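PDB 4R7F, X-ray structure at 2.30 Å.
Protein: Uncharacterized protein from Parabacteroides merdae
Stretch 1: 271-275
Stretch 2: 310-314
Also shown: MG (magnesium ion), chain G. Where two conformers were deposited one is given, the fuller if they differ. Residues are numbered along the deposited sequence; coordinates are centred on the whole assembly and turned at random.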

# COMPACT_ATOMS: atom_id res chain seq x y z
N ASP A 271 5.88 7.76 6.69
CA ASP A 271 6.32 8.91 5.87
C ASP A 271 6.13 10.30 6.50
O ASP A 271 5.65 11.21 5.81
CB ASP A 271 5.63 8.86 4.51
CG ASP A 271 6.00 7.62 3.68
OD1 ASP A 271 7.09 7.00 3.88
OD2 ASP A 271 5.19 7.30 2.77
N GLY A 272 6.45 10.40 7.79
CA GLY A 272 6.50 11.64 8.52
C GLY A 272 5.30 11.87 9.42
O GLY A 272 5.25 12.84 10.16
N ARG A 273 4.34 10.97 9.38
CA ARG A 273 3.15 11.13 10.21
C ARG A 273 3.42 10.85 11.68
O ARG A 273 4.46 10.26 12.06
CB ARG A 273 2.03 10.20 9.73
CG ARG A 273 1.55 10.51 8.33
CD ARG A 273 0.57 9.46 7.84
NE ARG A 273 -0.00 9.89 6.56
CZ ARG A 273 0.55 9.65 5.38
NH1 ARG A 273 1.68 8.96 5.29
NH2 ARG A 273 -0.04 10.10 4.29
N PHE A 274 2.48 11.30 12.50
CA PHE A 274 2.45 10.97 13.92
C PHE A 274 1.05 10.54 14.31
O PHE A 274 0.10 10.85 13.60
CB PHE A 274 2.93 12.15 14.79
CG PHE A 274 2.00 13.34 14.80
CD1 PHE A 274 0.88 13.34 15.58
CD2 PHE A 274 2.29 14.45 14.06
CE1 PHE A 274 0.05 14.43 15.57
CE2 PHE A 274 1.50 15.55 14.08
CZ PHE A 274 0.36 15.54 14.82
N PHE A 275 0.93 9.87 15.46
CA PHE A 275 -0.33 9.29 15.89
C PHE A 275 -0.43 9.49 17.38
O PHE A 275 0.45 9.05 18.11
CB PHE A 275 -0.35 7.81 15.57
CG PHE A 275 -0.11 7.53 14.13
CD1 PHE A 275 1.19 7.38 13.66
CD2 PHE A 275 -1.16 7.52 13.23
CE1 PHE A 275 1.44 7.20 12.31
CE2 PHE A 275 -0.92 7.32 11.89
CZ PHE A 275 0.38 7.16 11.44
N ASN A 310 12.03 17.61 10.80
CA ASN A 310 11.05 17.56 9.75
C ASN A 310 10.05 16.42 9.99
O ASN A 310 10.42 15.34 10.46
CB ASN A 310 11.76 17.38 8.42
CG ASN A 310 10.82 17.36 7.25
OD1 ASN A 310 10.63 16.34 6.56
ND2 ASN A 310 10.19 18.48 7.04
N GLY A 311 8.81 16.68 9.62
CA GLY A 311 7.73 15.69 9.75
C GLY A 311 6.40 16.41 10.02
O GLY A 311 6.38 17.64 10.12
N GLU A 312 5.32 15.64 10.16
CA GLU A 312 3.97 16.16 10.42
C GLU A 312 4.01 16.92 11.76
O GLU A 312 3.28 17.85 11.98
CB GLU A 312 2.89 15.02 10.40
CG GLU A 312 1.41 15.42 10.14
CD GLU A 312 0.33 14.46 10.73
OE1 GLU A 312 0.59 13.27 11.00
OE2 GLU A 312 -0.81 14.91 10.94
N LEU A 313 4.88 16.52 12.68
CA LEU A 313 5.00 17.23 13.97
C LEU A 313 5.25 18.75 13.86
O LEU A 313 4.93 19.47 14.77
CB LEU A 313 6.09 16.63 14.85
CG LEU A 313 7.57 16.96 14.68
CD1 LEU A 313 8.36 16.29 15.81
CD2 LEU A 313 8.08 16.50 13.31
N PHE A 314 5.88 19.20 12.78
CA PHE A 314 5.97 20.63 12.47
C PHE A 314 5.24 20.98 11.17
O PHE A 314 5.57 21.96 10.51
CB PHE A 314 7.42 21.01 12.28
CG PHE A 314 8.17 21.10 13.54
CD1 PHE A 314 7.98 22.16 14.38
CD2 PHE A 314 9.11 20.13 13.87
CE1 PHE A 314 8.70 22.26 15.55
CE2 PHE A 314 9.81 20.22 15.05
CZ PHE A 314 9.62 21.28 15.88
MG MG G . 8.94 5.84 4.14
O HOH W 1 5.73 13.72 12.73
O HOH W 2 10.59 7.51 3.72

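Two hydrogen bonds join the stretches, and Glu312 takes part in both. Glu312 N donates to Gly272 O at 2.8 Å, with a nearly straight N-H...O angle of 166°. Its side chain then reaches back across the contact. Glu312 OE1 accepts from Phe274 N at 3.1 Å, again at 166°. The CA-to-CB bond of Glu312 points toward the other stretch, and chi1 and chi2 are both t. The extended chain brings the carboxylate to the backbone NH at the start of the strand. Glutamate suits this place because it supplies a charged acceptor at the end of a long side chain.

Water 1 adds a bridge. Water 1 donates to Gly272 O at 2.8 Å and accepts from Leu313 N at 2.9 Å. Gly272 O therefore serves both a direct and a water-mediated link. Within the second stretch, Phe314 N donates to Gly311 O at 3.1 Å, closing the turn around the 3-10 segment.

The nearest CA atoms across the contact are Gly272 CA and Gly311 CA, 4.4 Å apart. Both glycines have positive phi, and at their backbone angles a CB would jam against the preceding carbonyl O. At Gly311 it would also be crowded by Leu313 CD2.

Packing is modest, with 245 Å² buried in total. Glu312 has the largest covered area, followed by Phe274. Phe274 is buried, and its flat apolar ring packs beside Leu313. The ring, with chi1 p, has Glu312 OE1 over one face and Leu313 N near its edge. Phe274 CD2 lies 3.6 Å from Leu313 N. Phe274 CD2 and Leu313 CB, 4.5 Å apart, make a light apolar contact. The CA-to-CB bond of Arg273 points away overall, yet Arg273 CB lies 3.6 Å from Glu312 OE1.

Asp271 is outside the contact. Asp271 OD1 binds the magnesium ion MG at 2.2 Å.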